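Local coordinates for ORF10 (Moritella marina, PDB 6RIW), which probably elongates acyl chains in polyunsaturated fatty acid synthesis, this chain being the ketosynthase-chain length factor didomain of a longer synthase subunit, at residues Ala166-Leu170 against Leu704-Tyr708; Leu586-Gln590 against Glu700-Leu704; Gly569-Gly573 against Leu652-Ser656; Arg574-Val580 against Val685-Ala691. All blocks are in the same frame, centred on the assembly; numbering follows the deposited sequence.

Contact 1. Residues Ala166-Leu170 against Leu704-Tyr708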
loop_
_atom_site.group_PDB
_atom_site.type_symbol
_atom_site.label_atom_id
_atom_site.label_comp_id
_atom_site.label_asym_id
_atom_site.label_seq_id
_atom_site.Cartn_x
_atom_site.Cartn_y
_atom_site.Cartn_z
ATOM N N ALA A 166 -9.998 -0.016 16.274
ATOM C CA ALA A 166 -10.145 -0.708 14.988
ATOM C C ALA A 166 -9.504 0.030 13.817
ATOM O O ALA A 166 -9.071 -0.611 12.847
ATOM C CB ALA A 166 -11.633 -0.920 14.693
ATOM N N ASP A 167 -9.453 1.364 13.856
ATOM C CA ASP A 167 -8.858 2.097 12.731
ATOM C C ASP A 167 -7.387 1.727 12.521
ATOM O O ASP A 167 -6.836 1.983 11.448
ATOM C CB ASP A 167 -8.980 3.620 12.949
ATOM C CG ASP A 167 -10.388 4.180 12.650
ATOM O OD1 ASP A 167 -11.259 3.455 12.105
ATOM O OD2 ASP A 167 -10.625 5.373 12.971
ATOM N N ASN A 168 -6.724 1.153 13.530
ATOM C CA ASN A 168 -5.366 0.665 13.362
ATOM C C ASN A 168 -5.257 -0.508 12.380
ATOM O O ASN A 168 -4.146 -0.845 11.966
ATOM C CB ASN A 168 -4.806 0.272 14.727
ATOM C CG ASN A 168 -4.453 1.495 15.564
ATOM O OD1 ASN A 168 -3.601 2.289 15.167
ATOM N ND2 ASN A 168 -5.135 1.674 16.697
ATOM N N ALA A 169 -6.357 -1.111 11.968
ATOM C CA ALA A 169 -6.249 -2.141 10.938
ATOM C C ALA A 169 -6.338 -1.579 9.518
ATOM O O ALA A 169 -6.140 -2.333 8.548
ATOM C CB ALA A 169 -7.347 -3.192 11.135
ATOM N N LEU A 170 -6.644 -0.289 9.371
ATOM C CA LEU A 170 -6.748 0.350 8.057
ATOM C C LEU A 170 -5.360 0.864 7.683
ATOM O O LEU A 170 -5.051 2.060 7.728
ATOM C CB LEU A 170 -7.792 1.468 8.070
ATOM C CG LEU A 170 -9.200 1.083 8.592
ATOM C CD1 LEU A 170 -10.097 2.297 8.652
ATOM C CD2 LEU A 170 -9.822 0.014 7.694
ATOM N N LEU A 704 -12.934 -7.046 11.439
ATOM C CA LEU A 704 -12.687 -5.612 11.322
ATOM C C LEU A 704 -13.971 -4.836 11.038
ATOM O O LEU A 704 -14.258 -3.822 11.691
ATOM C CB LEU A 704 -11.651 -5.361 10.213
ATOM C CG LEU A 704 -11.434 -3.886 9.850
ATOM C CD1 LEU A 704 -10.986 -3.095 11.097
ATOM C CD2 LEU A 704 -10.420 -3.740 8.719
ATOM N N ARG A 705 -14.733 -5.258 10.019
ATOM C CA ARG A 705 -15.846 -4.424 9.591
ATOM C C ARG A 705 -16.994 -4.469 10.572
ATOM O O ARG A 705 -17.748 -3.494 10.652
ATOM C CB ARG A 705 -16.320 -4.838 8.189
ATOM C CG ARG A 705 -15.161 -4.837 7.153
ATOM C CD ARG A 705 -14.529 -3.454 6.987
ATOM N NE ARG A 705 -13.377 -3.508 6.073
ATOM C CZ ARG A 705 -12.704 -2.446 5.632
ATOM N NH1 ARG A 705 -13.061 -1.207 5.992
ATOM N NH2 ARG A 705 -11.664 -2.628 4.818
ATOM N N GLN A 706 -17.100 -5.535 11.369
ATOM C CA GLN A 706 -18.082 -5.536 12.455
ATOM C C GLN A 706 -17.882 -4.377 13.423
ATOM O O GLN A 706 -18.836 -3.978 14.102
ATOM C CB GLN A 706 -18.014 -6.850 13.242
ATOM C CG GLN A 706 -18.839 -7.970 12.636
ATOM C CD GLN A 706 -19.236 -8.975 13.691
ATOM O OE1 GLN A 706 -20.408 -9.304 13.816
ATOM N NE2 GLN A 706 -18.257 -9.438 14.501
ATOM N N HIS A 707 -16.652 -3.861 13.551
ATOM C CA HIS A 707 -16.413 -2.704 14.412
ATOM C C HIS A 707 -17.100 -1.441 13.910
ATOM O O HIS A 707 -17.298 -0.522 14.703
ATOM C CB HIS A 707 -14.908 -2.406 14.571
ATOM C CG HIS A 707 -14.131 -3.518 15.199
ATOM N ND1 HIS A 707 -14.508 -4.105 16.385
ATOM C CD2 HIS A 707 -13.004 -4.164 14.799
ATOM C CE1 HIS A 707 -13.646 -5.060 16.697
ATOM N NE2 HIS A 707 -12.730 -5.128 15.746
ATOM N N TYR A 708 -17.518 -1.399 12.635
ATOM C CA TYR A 708 -18.149 -0.217 12.053
ATOM C C TYR A 708 -19.652 -0.343 11.876
ATOM O O TYR A 708 -20.334 0.685 11.754
ATOM C CB TYR A 708 -17.494 0.111 10.699
ATOM C CG TYR A 708 -16.015 0.361 10.889
ATOM C CD1 TYR A 708 -15.555 1.560 11.434
ATOM C CD2 TYR A 708 -15.084 -0.618 10.567
ATOM C CE1 TYR A 708 -14.166 1.787 11.639
ATOM C CE2 TYR A 708 -13.713 -0.404 10.756
ATOM C CZ TYR A 708 -13.265 0.792 11.296
ATOM O OH TYR A 708 -11.902 0.964 11.458
#
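Two thiolase-like domains meet here. The short 3-10 turn at Ala166-Ala169 belongs to the ketosynthase, while Leu704-Tyr708, where helix 699-706 runs out into a turn, belongs to the chain length factor, so the contact forms part of the interdomain interface of the didomain. Ala166 is the most deeply covered residue. Its CB points at the partner and lies 3.5 Å from His707 CD2, and a methyl is small enough to fit among the imidazole, the phenol of Tyr708 (CZ 4.1 Å from Ala166 CB) and the side chain of Leu704. His707 itself is held by Gln956, which also binds the backbone of Ala166. Leu704 reaches the turn, its CD1 3.6 Å from Ala169 CB, and its CD2 is 3.9 Å from Leu170 CD2. Tyr708 spans the gap lengthwise. Its CB leaves sideways, but the ring runs on to the 3-10 turn and the hydroxyl approaches Leu170 CD1 at 3.6 Å. The carboxylate that receives this hydroxyl is also tied to Tyr82 and Arg873, so the tyrosine joins a polar cluster round the buried Asp167. Tyr708 OH donates to Asp167 OD1 at 2.7 Å, with Asp167 OD1 lying near the plane of the phenol ring.

Contact 2. Residues Leu586-Gln590 against Glu700-Leu704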
loop_
_atom_site.group_PDB
_atom_site.type_symbol
_atom_site.label_atom_id
_atom_site.label_comp_id
_atom_site.label_asym_id
_atom_site.label_seq_id
_atom_site.Cartn_x
_atom_site.Cartn_y
_atom_site.Cartn_z
ATOM N N LEU A 586 -5.419 -8.698 5.118
ATOM C CA LEU A 586 -5.444 -8.874 6.564
ATOM C C LEU A 586 -4.993 -10.267 6.990
ATOM O O LEU A 586 -4.549 -10.433 8.139
ATOM C CB LEU A 586 -6.849 -8.578 7.067
ATOM C CG LEU A 586 -7.336 -7.124 6.840
ATOM C CD1 LEU A 586 -8.824 -7.016 7.217
ATOM C CD2 LEU A 586 -6.507 -6.124 7.651
ATOM N N GLU A 587 -5.094 -11.280 6.100
ATOM C CA GLU A 587 -4.585 -12.610 6.440
ATOM C C GLU A 587 -3.071 -12.633 6.621
ATOM O O GLU A 587 -2.536 -13.629 7.137
ATOM C CB GLU A 587 -5.004 -13.655 5.386
ATOM C CG GLU A 587 -6.515 -13.884 5.361
ATOM C CD GLU A 587 -6.930 -15.026 4.425
ATOM O OE1 GLU A 587 -6.104 -15.475 3.595
ATOM O OE2 GLU A 587 -8.090 -15.466 4.518
ATOM N N LEU A 588 -2.367 -11.559 6.255
ATOM C CA LEU A 588 -0.935 -11.509 6.525
ATOM C C LEU A 588 -0.593 -11.586 8.014
ATOM O O LEU A 588 0.556 -11.914 8.357
ATOM C CB LEU A 588 -0.332 -10.227 5.928
ATOM C CG LEU A 588 -0.277 -10.139 4.388
ATOM C CD1 LEU A 588 0.357 -8.812 3.988
ATOM C CD2 LEU A 588 0.485 -11.309 3.809
ATOM N N HIS A 589 -1.545 -11.274 8.901
ATOM C CA HIS A 589 -1.308 -11.413 10.337
ATOM C C HIS A 589 -1.135 -12.867 10.748
ATOM O O HIS A 589 -0.597 -13.132 11.828
ATOM C CB HIS A 589 -2.456 -10.763 11.126
ATOM C CG HIS A 589 -2.528 -9.279 10.917
ATOM N ND1 HIS A 589 -3.375 -8.699 9.997
ATOM C CD2 HIS A 589 -1.833 -8.263 11.487
ATOM C CE1 HIS A 589 -3.201 -7.383 10.006
ATOM N NE2 HIS A 589 -2.283 -7.090 10.913
ATOM N N GLN A 590 -1.556 -13.808 9.898
ATOM C CA GLN A 590 -1.378 -15.213 10.233
ATOM C C GLN A 590 0.091 -15.604 10.271
ATOM O O GLN A 590 0.440 -16.568 10.955
ATOM C CB GLN A 590 -2.147 -16.089 9.233
ATOM C CG GLN A 590 -3.651 -15.910 9.344
ATOM C CD GLN A 590 -4.400 -16.542 8.188
ATOM O OE1 GLN A 590 -3.856 -17.382 7.488
ATOM N NE2 GLN A 590 -5.659 -16.146 7.992
ATOM N N GLU A 700 -10.626 -12.151 9.223
ATOM C CA GLU A 700 -10.053 -10.886 9.680
ATOM C C GLU A 700 -10.878 -9.706 9.187
ATOM O O GLU A 700 -11.118 -8.748 9.935
ATOM C CB GLU A 700 -8.612 -10.752 9.195
ATOM C CG GLU A 700 -7.654 -11.748 9.834
ATOM C CD GLU A 700 -7.505 -13.063 9.068
ATOM O OE1 GLU A 700 -8.391 -13.409 8.238
ATOM O OE2 GLU A 700 -6.498 -13.766 9.308
ATOM N N ASN A 701 -11.316 -9.750 7.926
ATOM C CA ASN A 701 -12.133 -8.640 7.451
ATOM C C ASN A 701 -13.500 -8.620 8.106
ATOM O O ASN A 701 -14.020 -7.545 8.405
ATOM C CB ASN A 701 -12.306 -8.644 5.939
ATOM C CG ASN A 701 -12.982 -7.367 5.463
ATOM O OD1 ASN A 701 -12.433 -6.273 5.648
ATOM N ND2 ASN A 701 -14.178 -7.485 4.896
ATOM N N ILE A 702 -14.116 -9.782 8.330
ATOM C CA ILE A 702 -15.414 -9.763 9.001
ATOM C C ILE A 702 -15.268 -9.173 10.408
ATOM O O ILE A 702 -16.059 -8.311 10.834
ATOM C CB ILE A 702 -16.044 -11.173 9.027
ATOM C CG1 ILE A 702 -16.933 -11.426 7.804
ATOM C CG2 ILE A 702 -17.034 -11.270 10.224
ATOM C CD1 ILE A 702 -16.250 -11.269 6.467
ATOM N N THR A 703 -14.235 -9.605 11.130
ATOM C CA THR A 703 -13.898 -9.045 12.442
ATOM C C THR A 703 -13.727 -7.529 12.391
ATOM O O THR A 703 -14.297 -6.794 13.210
ATOM C CB THR A 703 -12.596 -9.687 12.942
ATOM O OG1 THR A 703 -12.784 -11.092 13.090
ATOM C CG2 THR A 703 -12.174 -9.094 14.288
ATOM N N LEU A 704 -12.934 -7.046 11.439
ATOM C CA LEU A 704 -12.687 -5.612 11.322
ATOM C C LEU A 704 -13.971 -4.836 11.038
ATOM O O LEU A 704 -14.258 -3.822 11.691
ATOM C CB LEU A 704 -11.651 -5.361 10.213
ATOM C CG LEU A 704 -11.434 -3.886 9.850
ATOM C CD1 LEU A 704 -10.986 -3.095 11.097
ATOM C CD2 LEU A 704 -10.420 -3.740 8.719
HETATM O O HOH W 1 -9.656 -15.916 6.964
#
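Glu700 opens the helical segment and carries most of its share of the interface. Its CB faces the partner and packs 3.5 Å from Leu586 CB, close to where the two backbones come nearest (Leu586 CA to Glu700 CA, 5.9 Å). Beyond this the glutamate bends back with chi2 near 91°, which brings its carboxylate over the Leu586-Gln590 turn. There OE2 accepts a hydrogen bond from Gln590 NE2 at 2.8 Å and a second one from Tyr137 of the ketosynthase domain. The other oxygen, Glu700 OE1, is 4.3 Å from Glu587 OE2; a water lies between these like charges, 3.1 Å from Glu700 OE1 and 2.9 Å from Glu587 OE2, and Arg505 forms a salt bridge with Glu587. One residue on, Asn701 contributes its backbone: Leu586 CD1 rests 3.7 Å from Asn701 CA, while the amide end of the side chain turns to Ser696 and Arg705. A full helical turn after Glu700, Leu704 returns to the same side of the helix and closes the apolar part, its CD2 3.9 Å from Leu586 CD1. Leu586 thus lies along the helix from Glu700 to Leu704. Packed against Tyr137 and Phe133 of ketosynthase helix 129-148, the elements that meet here are those that follow 576-581 and 687-694, adjacent parallel strands of the chain length factor's thiolase-like domain.

Contact 3. Residues Gly569-Gly573 against Leu652-Ser656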
loop_
_atom_site.group_PDB
_atom_site.type_symbol
_atom_site.label_atom_id
_atom_site.label_comp_id
_atom_site.label_asym_id
_atom_site.label_seq_id
_atom_site.Cartn_x
_atom_site.Cartn_y
_atom_site.Cartn_z
ATOM N N GLY A 569 -7.219 -5.487 -26.146
ATOM C CA GLY A 569 -6.303 -5.482 -27.277
ATOM C C GLY A 569 -4.939 -4.893 -26.989
ATOM O O GLY A 569 -4.288 -4.364 -27.899
ATOM N N LEU A 570 -4.475 -4.957 -25.744
ATOM C CA LEU A 570 -3.171 -4.381 -25.451
ATOM C C LEU A 570 -2.053 -5.188 -26.119
ATOM O O LEU A 570 -2.216 -6.355 -26.473
ATOM C CB LEU A 570 -2.948 -4.305 -23.937
ATOM C CG LEU A 570 -3.899 -3.356 -23.189
ATOM C CD1 LEU A 570 -3.440 -3.151 -21.752
ATOM C CD2 LEU A 570 -4.037 -2.003 -23.899
ATOM N N VAL A 571 -0.898 -4.540 -26.259
ATOM C CA VAL A 571 0.273 -5.069 -26.959
ATOM C C VAL A 571 1.459 -5.073 -26.003
ATOM O O VAL A 571 1.723 -4.065 -25.335
ATOM C CB VAL A 571 0.602 -4.219 -28.204
ATOM C CG1 VAL A 571 1.879 -4.727 -28.882
ATOM C CG2 VAL A 571 -0.583 -4.220 -29.177
ATOM N N GLU A 572 2.197 -6.186 -25.974
ATOM C CA GLU A 572 3.372 -6.305 -25.118
ATOM C C GLU A 572 4.459 -5.307 -25.506
ATOM O O GLU A 572 4.573 -4.884 -26.664
ATOM C CB GLU A 572 3.929 -7.731 -25.184
ATOM C CG GLU A 572 2.886 -8.805 -24.922
ATOM C CD GLU A 572 3.466 -10.223 -24.815
ATOM O OE1 GLU A 572 4.592 -10.478 -25.318
ATOM O OE2 GLU A 572 2.773 -11.089 -24.230
ATOM N N GLY A 573 5.254 -4.915 -24.511
ATOM C CA GLY A 573 6.408 -4.069 -24.736
ATOM C C GLY A 573 6.137 -2.586 -24.797
ATOM O O GLY A 573 7.003 -1.832 -25.243
ATOM N N LEU A 652 5.095 -9.695 -17.051
ATOM C CA LEU A 652 4.488 -10.618 -18.009
ATOM C C LEU A 652 4.302 -9.968 -19.375
ATOM O O LEU A 652 4.512 -10.610 -20.416
ATOM C CB LEU A 652 3.142 -11.116 -17.478
ATOM C CG LEU A 652 2.317 -12.005 -18.417
ATOM C CD1 LEU A 652 3.055 -13.324 -18.679
ATOM C CD2 LEU A 652 0.909 -12.273 -17.859
ATOM N N TRP A 653 3.911 -8.699 -19.398
ATOM C CA TRP A 653 3.602 -7.999 -20.640
ATOM C C TRP A 653 4.746 -7.117 -21.119
ATOM O O TRP A 653 4.607 -6.457 -22.156
ATOM C CB TRP A 653 2.331 -7.156 -20.464
ATOM C CG TRP A 653 1.064 -7.971 -20.440
ATOM C CD1 TRP A 653 0.581 -8.727 -19.400
ATOM C CD2 TRP A 653 0.127 -8.123 -21.509
ATOM N NE1 TRP A 653 -0.599 -9.332 -19.760
ATOM C CE2 TRP A 653 -0.901 -8.977 -21.049
ATOM C CE3 TRP A 653 0.047 -7.606 -22.811
ATOM C CZ2 TRP A 653 -1.994 -9.327 -21.844
ATOM C CZ3 TRP A 653 -1.031 -7.962 -23.600
ATOM C CH2 TRP A 653 -2.042 -8.804 -23.113
ATOM N N ASP A 654 5.862 -7.081 -20.384
ATOM C CA ASP A 654 6.977 -6.174 -20.663
ATOM C C ASP A 654 6.510 -4.719 -20.769
ATOM O O ASP A 654 6.895 -3.988 -21.685
ATOM C CB ASP A 654 7.728 -6.620 -21.930
ATOM C CG ASP A 654 9.121 -6.013 -22.047
ATOM O OD1 ASP A 654 9.749 -5.660 -21.003
ATOM O OD2 ASP A 654 9.587 -5.883 -23.212
ATOM N N PHE A 655 5.678 -4.277 -19.822
ATOM C CA PHE A 655 5.235 -2.887 -19.812
ATOM C C PHE A 655 6.279 -2.017 -19.132
ATOM O O PHE A 655 6.964 -2.461 -18.209
ATOM C CB PHE A 655 3.901 -2.742 -19.061
ATOM C CG PHE A 655 2.703 -3.286 -19.803
ATOM C CD1 PHE A 655 2.662 -3.287 -21.191
ATOM C CD2 PHE A 655 1.604 -3.770 -19.098
ATOM C CE1 PHE A 655 1.522 -3.779 -21.873
ATOM C CE2 PHE A 655 0.476 -4.258 -19.758
ATOM C CZ PHE A 655 0.436 -4.260 -21.154
ATOM N N SER A 656 6.357 -0.751 -19.555
ATOM C CA SER A 656 7.333 0.182 -19.007
ATOM C C SER A 656 6.726 1.365 -18.251
ATOM O O SER A 656 7.484 2.216 -17.761
ATOM C CB SER A 656 8.242 0.728 -20.128
ATOM O OG SER A 656 7.493 1.463 -21.096
HETATM O O HOH W 2 7.870 0.726 -23.561
#
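One direct hydrogen bond fixes the two backbones to each other: Gly573 N donates to Trp653 O at 2.9 Å. Near where helix 642-653 gives way to loop, the carbonyl of Trp653 accepts this bond. Close CA-H...O contacts reinforce the approach, with Glu572 CA 3.2 Å from Trp653 O and Gly573 CA 3.1 Å from Asp654 O. Gly573 makes the closer of these at phi 84°, a backbone shape that suits glycine. A water extends the polar link, 3.2 Å from Gly573 O and 2.6 Å from Ser656 OG. The carboxylate of Asp654 turns instead to Lys295 and Lys305 in the ketosynthase domain. The remaining contacts are made by rings. Leu570 O meets the indole near its plane, 3.5 Å from Trp653 CZ3, and Leu570 CB is 4.1 Å from the same carbon; the indole nitrogen is engaged by Asp562 of helix 552-567. The phenyl edge of Phe655 receives Val571 O at 3.5 Å from CE1, and Leu570 CD1 packs 4.1 Å from Phe655 CZ. In the aliphatic part of Glu572, CG lies 3.7 Å from Trp653 CE3. Gly569 closes the preceding helix in a Schellman motif, and Asp654, again at positive phi, leaves the other helix. Both segments are therefore helix-to-strand connections, their end-to-end directions 84° apart, leading into the neighbouring parallel strands 576-581 and 659-663 of the chain length factor's thiolase fold.

Contact 4. Residues Arg574-Val580 against Val685-Ala691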
loop_
_atom_site.group_PDB
_atom_site.type_symbol
_atom_site.label_atom_id
_atom_site.label_comp_id
_atom_site.label_asym_id
_atom_site.label_seq_id
_atom_site.Cartn_x
_atom_site.Cartn_y
_atom_site.Cartn_z
ATOM N N ARG A 574 4.973 -2.136 -24.345
ATOM C CA ARG A 574 4.544 -0.760 -24.519
ATOM C C ARG A 574 4.564 -0.012 -23.190
ATOM O O ARG A 574 4.660 -0.607 -22.115
ATOM C CB ARG A 574 3.141 -0.715 -25.126
ATOM C CG ARG A 574 3.056 -1.368 -26.501
ATOM C CD ARG A 574 3.750 -0.504 -27.566
ATOM N NE ARG A 574 3.501 -1.018 -28.915
ATOM C CZ ARG A 574 2.363 -0.854 -29.583
ATOM N NH1 ARG A 574 1.357 -0.186 -29.036
ATOM N NH2 ARG A 574 2.228 -1.353 -30.808
ATOM N N ASN A 575 4.484 1.312 -23.294
ATOM C CA ASN A 575 4.465 2.232 -22.160
ATOM C C ASN A 575 3.039 2.211 -21.622
ATOM O O ASN A 575 2.197 3.006 -22.026
ATOM C CB ASN A 575 4.890 3.629 -22.608
ATOM C CG ASN A 575 4.983 4.635 -21.454
ATOM O OD1 ASN A 575 4.768 4.297 -20.289
ATOM N ND2 ASN A 575 5.304 5.882 -21.785
ATOM N N VAL A 576 2.752 1.239 -20.761
ATOM C CA VAL A 576 1.432 1.056 -20.160
ATOM C C VAL A 576 1.613 1.038 -18.656
ATOM O O VAL A 576 2.546 0.398 -18.147
ATOM C CB VAL A 576 0.761 -0.247 -20.642
ATOM C CG1 VAL A 576 -0.487 -0.631 -19.786
ATOM C CG2 VAL A 576 0.357 -0.112 -22.096
ATOM N N ALA A 577 0.722 1.732 -17.944
ATOM C CA ALA A 577 0.739 1.766 -16.482
ATOM C C ALA A 577 -0.229 0.743 -15.883
ATOM O O ALA A 577 -1.255 0.398 -16.475
ATOM C CB ALA A 577 0.391 3.165 -15.971
ATOM N N VAL A 578 0.114 0.248 -14.695
ATOM C CA VAL A 578 -0.721 -0.711 -13.972
ATOM C C VAL A 578 -0.970 -0.136 -12.581
ATOM O O VAL A 578 -0.016 0.078 -11.821
ATOM C CB VAL A 578 -0.062 -2.098 -13.878
ATOM C CG1 VAL A 578 -0.978 -3.090 -13.162
ATOM C CG2 VAL A 578 0.279 -2.662 -15.285
ATOM N N LEU A 579 -2.231 0.159 -12.263
ATOM C CA LEU A 579 -2.601 0.675 -10.954
ATOM C C LEU A 579 -3.453 -0.377 -10.268
ATOM O O LEU A 579 -4.431 -0.852 -10.854
ATOM C CB LEU A 579 -3.389 1.989 -11.075
ATOM C CG LEU A 579 -2.778 3.084 -11.956
ATOM C CD1 LEU A 579 -3.711 4.266 -11.967
ATOM C CD2 LEU A 579 -1.400 3.511 -11.427
ATOM N N VAL A 580 -3.085 -0.771 -9.051
ATOM C CA VAL A 580 -3.865 -1.784 -8.343
ATOM C C VAL A 580 -4.501 -1.132 -7.117
ATOM O O VAL A 580 -3.802 -0.758 -6.169
ATOM C CB VAL A 580 -3.006 -2.991 -7.946
ATOM C CG1 VAL A 580 -3.849 -4.018 -7.189
ATOM C CG2 VAL A 580 -2.373 -3.627 -9.199
ATOM N N VAL A 685 2.081 7.775 -21.559
ATOM C CA VAL A 685 1.529 6.447 -21.365
ATOM C C VAL A 685 0.371 6.220 -22.337
ATOM O O VAL A 685 -0.447 7.115 -22.584
ATOM C CB VAL A 685 1.111 6.290 -19.891
ATOM C CG1 VAL A 685 -0.072 7.214 -19.550
ATOM C CG2 VAL A 685 0.810 4.854 -19.573
ATOM N N GLU A 686 0.326 5.028 -22.930
ATOM C CA GLU A 686 -0.657 4.711 -23.969
ATOM C C GLU A 686 -1.961 4.140 -23.418
ATOM O O GLU A 686 -3.021 4.298 -24.044
ATOM C CB GLU A 686 -0.065 3.687 -24.944
ATOM C CG GLU A 686 1.179 4.161 -25.664
ATOM C CD GLU A 686 1.971 3.008 -26.287
ATOM O OE1 GLU A 686 1.334 2.037 -26.769
ATOM O OE2 GLU A 686 3.231 3.081 -26.286
ATOM N N ALA A 687 -1.900 3.431 -22.294
ATOM C CA ALA A 687 -3.094 2.852 -21.677
ATOM C C ALA A 687 -2.802 2.667 -20.201
ATOM O O ALA A 687 -1.639 2.670 -19.782
ATOM C CB ALA A 687 -3.497 1.504 -22.290
ATOM N N VAL A 688 -3.865 2.489 -19.418
ATOM C CA VAL A 688 -3.732 2.226 -17.988
ATOM C C VAL A 688 -4.626 1.050 -17.639
ATOM O O VAL A 688 -5.813 1.040 -17.991
ATOM C CB VAL A 688 -4.104 3.454 -17.133
ATOM C CG1 VAL A 688 -4.083 3.099 -15.636
ATOM C CG2 VAL A 688 -3.180 4.638 -17.431
ATOM N N ILE A 689 -4.042 0.034 -17.011
ATOM C CA ILE A 689 -4.814 -1.059 -16.434
ATOM C C ILE A 689 -5.140 -0.639 -15.016
ATOM O O ILE A 689 -4.231 -0.309 -14.245
ATOM C CB ILE A 689 -4.015 -2.371 -16.432
ATOM C CG1 ILE A 689 -3.616 -2.765 -17.854
ATOM C CG2 ILE A 689 -4.818 -3.469 -15.759
ATOM C CD1 ILE A 689 -2.889 -4.096 -17.939
ATOM N N ILE A 690 -6.423 -0.634 -14.661
ATOM C CA ILE A 690 -6.809 -0.428 -13.263
ATOM C C ILE A 690 -7.368 -1.747 -12.759
ATOM O O ILE A 690 -8.426 -2.185 -13.212
ATOM C CB ILE A 690 -7.832 0.694 -13.082
ATOM C CG1 ILE A 690 -7.290 1.998 -13.690
ATOM C CG2 ILE A 690 -8.122 0.852 -11.560
ATOM C CD1 ILE A 690 -8.268 3.170 -13.597
ATOM N N ALA A 691 -6.648 -2.397 -11.853
ATOM C CA ALA A 691 -7.125 -3.638 -11.261
ATOM C C ALA A 691 -7.479 -3.381 -9.803
ATOM O O ALA A 691 -7.069 -2.381 -9.192
ATOM C CB ALA A 691 -6.078 -4.757 -11.382
#
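Aliphatic side chains line both faces of this strand pair. On one face Leu579 CD1 packs 3.9 Å from Val688 CG1, and Ala577 CB lies 4.1 Å from Val688 CG2; Ala676 and Phe680 of helix 668-682 cover Val688. On the other, Val576 CG1 meets Ile689 CG1 at 4.3 Å and Val580 CG2 meets Ala691 CB at 4.4 Å, with helix 642-653 packed on Val578 and Val580. The backbones run parallel, their axes 4.7 Å apart and inclined by 17°. Ala577 N donates to Ala687 O (3.1 Å) and Ala577 O accepts from Ile689 N (2.9 Å); two residues on, Leu579 N binds Ile689 O and Leu579 O binds Ala691 N, each at 2.9 Å. These are inner strands of the chain length factor's thiolase-like sheet: strand 576-581 is flanked by 659-663 and 687-694, the two strands joined by the beta-alpha-beta crossover through helix 668-682. Toward the N-terminal ends, Asn575 sits at the centre of an inverse gamma turn, and its O still accepts from Glu686 N at 2.9 Å. At the solvent-facing end Arg574 NH1 forms a salt bridge with Glu686 OE1 at 3.2 Å, the carboxylate oxygen lying near the plane of the guanidinium.

The contacts form two clusters; contact 1 lies across the chain's centre from contacts 3 and 4. Contacts 1 and 2 share Leu704 of helix 699-706, have centres 10 Å apart and touch where Ala169 O lies 3.9 Å from Leu586 CD2. Contacts 3 and 4, with centres 9 Å apart, are coupled through Arg574 O, which is 3.1 Å from Ser656 N in a probable hydrogen bond. Strands 576-581 and 687-694 of contact 4 lead toward the helices of contact 2, whose nearest atoms are about 13 Å from it. The magnesium site at Met1 and Lys286 is on the contact 4 side: the side chain of Val685 is about 11 Å from that of Met1.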